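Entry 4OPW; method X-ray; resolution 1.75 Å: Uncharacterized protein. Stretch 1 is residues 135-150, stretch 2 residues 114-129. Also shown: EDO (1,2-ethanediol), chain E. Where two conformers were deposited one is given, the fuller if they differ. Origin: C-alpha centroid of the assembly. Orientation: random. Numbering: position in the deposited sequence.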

# COMPACT_ATOMS: atom_id res chain seq x y z
N VAL A 135 -3.75 -2.48 5.30
CA VAL A 135 -3.00 -3.71 5.07
C VAL A 135 -3.76 -4.89 5.69
O VAL A 135 -4.33 -4.76 6.79
CB VAL A 135 -1.55 -3.58 5.62
CG1 VAL A 135 -0.94 -4.94 5.98
CG2 VAL A 135 -0.65 -2.83 4.63
N SER A 136 -3.71 -6.05 5.02
CA SER A 136 -4.25 -7.29 5.58
C SER A 136 -3.51 -8.47 4.96
O SER A 136 -2.70 -8.26 4.04
CB SER A 136 -5.75 -7.40 5.37
OG SER A 136 -6.08 -7.70 4.03
N GLY A 137 -3.73 -9.67 5.49
CA GLY A 137 -3.15 -10.91 4.96
C GLY A 137 -1.65 -10.90 4.81
O GLY A 137 -1.12 -11.40 3.82
N SER A 138 -0.95 -10.34 5.82
CA SER A 138 0.51 -10.29 5.92
C SER A 138 1.16 -9.49 4.80
O SER A 138 2.36 -9.68 4.53
CB SER A 138 1.13 -11.70 5.99
OG SER A 138 0.59 -12.45 7.06
N ALA A 139 0.40 -8.56 4.18
CA ALA A 139 0.98 -7.65 3.21
C ALA A 139 1.88 -6.63 3.95
O ALA A 139 1.82 -6.51 5.18
CB ALA A 139 -0.12 -6.93 2.41
N ASN A 140 2.77 -5.96 3.21
CA ASN A 140 3.70 -4.99 3.79
C ASN A 140 3.71 -3.73 2.98
O ASN A 140 3.67 -3.77 1.75
CB ASN A 140 5.11 -5.59 3.86
CG ASN A 140 5.20 -6.78 4.79
OD1 ASN A 140 5.14 -6.65 6.01
ND2 ASN A 140 5.28 -7.98 4.23
N MSE A 141 3.82 -2.60 3.66
CA MSE A 141 3.88 -1.34 2.96
C MSE A 141 5.03 -0.48 3.49
O MSE A 141 5.27 -0.45 4.70
CB MSE A 141 2.57 -0.58 3.08
CG MSE A 141 2.43 0.51 2.06
SE MSE A 141 0.69 1.28 2.39
CE MSE A 141 -0.39 0.05 2.07
N VAL A 142 5.77 0.15 2.58
CA VAL A 142 6.88 1.04 2.94
C VAL A 142 6.65 2.38 2.25
O VAL A 142 6.62 2.43 1.01
CB VAL A 142 8.29 0.46 2.64
CG1 VAL A 142 9.38 1.43 3.11
CG2 VAL A 142 8.48 -0.93 3.25
N VAL A 143 6.54 3.46 3.03
CA VAL A 143 6.35 4.82 2.52
C VAL A 143 7.56 5.63 2.97
O VAL A 143 7.74 5.85 4.17
CB VAL A 143 5.00 5.45 2.97
CG1 VAL A 143 4.85 6.86 2.40
CG2 VAL A 143 3.79 4.57 2.55
N ASN A 144 8.41 6.03 2.02
CA ASN A 144 9.65 6.73 2.36
C ASN A 144 9.42 8.13 2.96
O ASN A 144 10.15 8.52 3.87
CB ASN A 144 10.56 6.84 1.13
CG ASN A 144 11.27 5.55 0.78
OD1 ASN A 144 11.17 4.52 1.47
ND2 ASN A 144 12.03 5.58 -0.30
N GLU A 145 8.44 8.87 2.44
CA GLU A 145 8.20 10.24 2.92
C GLU A 145 6.79 10.66 2.56
O GLU A 145 6.39 10.51 1.40
CB GLU A 145 9.22 11.21 2.29
CG GLU A 145 9.21 12.60 2.92
CD GLU A 145 10.05 13.66 2.24
OE1 GLU A 145 10.68 13.37 1.20
OE2 GLU A 145 10.07 14.80 2.76
N LEU A 146 6.05 11.21 3.53
CA LEU A 146 4.68 11.67 3.32
C LEU A 146 4.42 13.06 3.94
O LEU A 146 5.01 13.44 4.96
CB LEU A 146 3.67 10.66 3.86
CG LEU A 146 3.63 10.36 5.38
CD1 LEU A 146 2.58 11.23 6.10
CD2 LEU A 146 3.30 8.88 5.63
N LYS A 147 3.48 13.79 3.34
CA LYS A 147 3.01 15.10 3.79
C LYS A 147 1.53 15.08 3.55
O LYS A 147 1.10 14.97 2.40
CB LYS A 147 3.73 16.26 3.07
CG LYS A 147 3.16 17.67 3.35
CD LYS A 147 3.36 18.13 4.79
CE LYS A 147 2.67 19.45 5.07
NZ LYS A 147 2.75 19.80 6.51
N THR A 148 0.74 15.07 4.63
CA THR A 148 -0.72 15.00 4.47
C THR A 148 -1.44 15.77 5.56
O THR A 148 -0.82 16.16 6.56
CB THR A 148 -1.18 13.49 4.44
OG1 THR A 148 -2.54 13.39 4.00
CG2 THR A 148 -1.03 12.79 5.78
N ASP A 149 -2.74 16.00 5.37
CA ASP A 149 -3.57 16.63 6.39
C ASP A 149 -4.09 15.51 7.27
O ASP A 149 -3.72 15.44 8.44
CB ASP A 149 -4.68 17.48 5.77
CG ASP A 149 -4.17 18.75 5.11
OD1 ASP A 149 -3.23 19.37 5.65
OD2 ASP A 149 -4.70 19.11 4.03
N LYS A 150 -4.83 14.55 6.69
CA LYS A 150 -5.35 13.40 7.40
C LYS A 150 -4.61 12.13 6.99
O LYS A 150 -4.53 11.83 5.80
CB LYS A 150 -6.86 13.24 7.15
CG LYS A 150 -7.51 12.09 7.94
CD LYS A 150 -7.40 12.26 9.48
CE LYS A 150 -7.70 10.98 10.22
NZ LYS A 150 -9.14 10.58 10.02
C1 EDO E . -0.35 18.59 1.87
O1 EDO E . 0.23 19.87 2.05
C2 EDO E . -1.52 18.41 2.85
O2 EDO E . -1.08 18.66 4.18
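Stretch 2 (114-129) ANSNCLVQLKQKVEVG

Stretch 2 runs parallel to stretch 1 in two separate ladders, and the register slips by one residue between them: Val 143 pairs with Leu 122, but Leu 146 with Val 126. Water 5 lies in this break, 2.7 Å from Leu 122 O, 2.8 Å from Gln 124 O and 2.9 Å from Glu 145 N, from which it accepts a hydrogen bond, while Asn 144 ND2 reaches Lys 123 O at 2.9 Å.

In the first ladder the axes of the two strands, running through Leu 119 to Gln 121 and Asn 140 to Val 142, approach to 4.7 Å and their N-to-C directions differ by 6°. Its extended backbone alternates bonds in the parallel manner: Asn 140 N to Cys 118 O and Val 120 N to Asn 140 O, both 2.9 Å, then Val 142 N to Val 120 O at 2.8 Å and Leu 122 N to Val 142 O at 2.9 Å. Val 120 and Leu 122 share a sheet face with Met 141 and Val 143, packing Val 120 CB against Met 141 CG (3.7 Å) and Leu 122 CD1 against Val 143 CG2 (3.8 Å).

Before this ladder, type I' turns at Asn 115-Cys 118 and Ser 136-Ala 139 lie side by side, joined by Asn 117 N to Gly 137 O (2.9 Å).

Beyond the break, Val 126 N binds Glu 145 O (3.0 Å), Lys 147 N binds Val 126 O (2.8 Å), and Val 128 N binds Lys 147 O (3.1 Å).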

# COMPACT_ATOMS: atom_id res chain seq x y z
N ALA A 114 -3.62 -3.06 0.52
CA ALA A 114 -2.62 -4.07 0.24
C ALA A 114 -3.02 -5.34 0.97
O ALA A 114 -3.17 -5.33 2.20
CB ALA A 114 -1.23 -3.57 0.67
N ASN A 115 -3.27 -6.40 0.20
CA ASN A 115 -3.74 -7.66 0.76
C ASN A 115 -2.84 -8.82 0.40
O ASN A 115 -1.92 -8.68 -0.40
CB ASN A 115 -5.15 -7.94 0.24
CG ASN A 115 -6.13 -6.80 0.44
OD1 ASN A 115 -6.72 -6.28 -0.52
ND2 ASN A 115 -6.28 -6.36 1.68
N SER A 116 -3.14 -9.98 1.01
CA SER A 116 -2.54 -11.28 0.74
C SER A 116 -1.08 -11.19 0.24
O SER A 116 -0.79 -11.40 -0.95
CB SER A 116 -3.40 -12.05 -0.27
OG SER A 116 -3.82 -11.24 -1.36
N ASN A 117 -0.17 -10.86 1.18
CA ASN A 117 1.30 -10.88 1.04
C ASN A 117 1.93 -9.90 0.05
O ASN A 117 3.14 -10.01 -0.21
CB ASN A 117 1.77 -12.30 0.65
CG ASN A 117 1.26 -13.34 1.60
OD1 ASN A 117 1.84 -13.53 2.67
ND2 ASN A 117 0.14 -13.93 1.27
N CYS A 118 1.17 -8.91 -0.43
CA CYS A 118 1.70 -7.90 -1.34
C CYS A 118 2.79 -7.07 -0.67
O CYS A 118 2.92 -7.07 0.56
CB CYS A 118 0.59 -7.00 -1.83
SG CYS A 118 -0.33 -7.70 -3.20
N LEU A 119 3.60 -6.40 -1.50
CA LEU A 119 4.58 -5.42 -1.04
C LEU A 119 4.29 -4.13 -1.80
O LEU A 119 4.29 -4.13 -3.02
CB LEU A 119 6.04 -5.89 -1.24
CG LEU A 119 7.14 -4.86 -0.93
CD1 LEU A 119 7.14 -4.43 0.56
CD2 LEU A 119 8.52 -5.40 -1.29
N VAL A 120 4.00 -3.05 -1.07
CA VAL A 120 3.76 -1.73 -1.66
C VAL A 120 4.89 -0.81 -1.22
O VAL A 120 5.14 -0.69 -0.03
CB VAL A 120 2.37 -1.14 -1.28
CG1 VAL A 120 2.23 0.33 -1.75
CG2 VAL A 120 1.22 -2.01 -1.81
N GLN A 121 5.62 -0.23 -2.18
CA GLN A 121 6.71 0.69 -1.88
C GLN A 121 6.48 2.03 -2.56
O GLN A 121 6.48 2.09 -3.80
CB GLN A 121 8.09 0.12 -2.28
CG GLN A 121 8.46 -1.21 -1.62
CD GLN A 121 9.64 -1.83 -2.33
OE1 GLN A 121 9.50 -2.62 -3.25
NE2 GLN A 121 10.81 -1.43 -1.93
N LEU A 122 6.25 3.09 -1.77
CA LEU A 122 6.09 4.45 -2.30
C LEU A 122 7.42 5.10 -2.06
O LEU A 122 7.72 5.48 -0.93
CB LEU A 122 4.89 5.19 -1.68
CG LEU A 122 3.55 4.41 -1.64
CD1 LEU A 122 2.46 5.24 -0.99
CD2 LEU A 122 3.11 3.89 -3.04
N LYS A 123 8.30 5.08 -3.07
CA LYS A 123 9.71 5.44 -2.90
C LYS A 123 10.02 6.95 -2.87
O LYS A 123 11.12 7.32 -2.43
CB LYS A 123 10.57 4.76 -3.97
CG LYS A 123 10.58 3.23 -3.82
CD LYS A 123 11.69 2.60 -4.64
CE LYS A 123 11.82 1.12 -4.39
NZ LYS A 123 12.85 0.50 -5.27
N GLN A 124 9.10 7.80 -3.35
CA GLN A 124 9.33 9.26 -3.36
C GLN A 124 8.19 9.99 -2.66
O GLN A 124 7.16 9.38 -2.35
CB GLN A 124 9.57 9.76 -4.78
CG GLN A 124 10.96 9.37 -5.31
CD GLN A 124 11.17 9.71 -6.77
OE1 GLN A 124 11.40 8.84 -7.60
NE2 GLN A 124 11.15 10.98 -7.10
N LYS A 125 8.39 11.27 -2.34
CA LYS A 125 7.45 12.03 -1.52
C LYS A 125 5.99 11.93 -2.00
O LYS A 125 5.67 12.18 -3.17
CB LYS A 125 7.87 13.50 -1.37
CG LYS A 125 7.05 14.28 -0.34
CD LYS A 125 7.54 15.72 -0.22
CE LYS A 125 6.91 16.43 0.96
NZ LYS A 125 7.50 17.78 1.16
N VAL A 126 5.12 11.57 -1.07
CA VAL A 126 3.66 11.51 -1.24
C VAL A 126 3.10 12.78 -0.58
O VAL A 126 3.25 12.95 0.63
CB VAL A 126 3.06 10.21 -0.64
CG1 VAL A 126 1.53 10.19 -0.77
CG2 VAL A 126 3.69 8.97 -1.29
N GLU A 127 2.49 13.68 -1.37
CA GLU A 127 1.91 14.91 -0.82
C GLU A 127 0.45 14.96 -1.22
O GLU A 127 0.13 15.28 -2.36
CB GLU A 127 2.69 16.16 -1.27
CG GLU A 127 2.13 17.44 -0.68
CD GLU A 127 3.08 18.61 -0.54
OE1 GLU A 127 4.21 18.55 -1.07
OE2 GLU A 127 2.67 19.60 0.11
N VAL A 128 -0.43 14.60 -0.28
CA VAL A 128 -1.87 14.50 -0.53
C VAL A 128 -2.66 15.10 0.61
O VAL A 128 -2.12 15.27 1.70
CB VAL A 128 -2.28 13.01 -0.75
CG1 VAL A 128 -1.69 12.44 -2.04
CG2 VAL A 128 -1.93 12.13 0.47
N GLY A 129 -3.94 15.41 0.38
CA GLY A 129 -4.81 15.93 1.42
C GLY A 129 -5.16 14.84 2.42
O GLY A 129 -5.14 15.07 3.63
O HOH W 1 -5.69 -10.28 2.57
O HOH W 2 3.92 -11.74 3.30
O HOH W 3 -1.54 -14.25 3.28
O HOH W 4 5.11 -8.50 1.59
O HOH W 5 7.12 7.98 0.04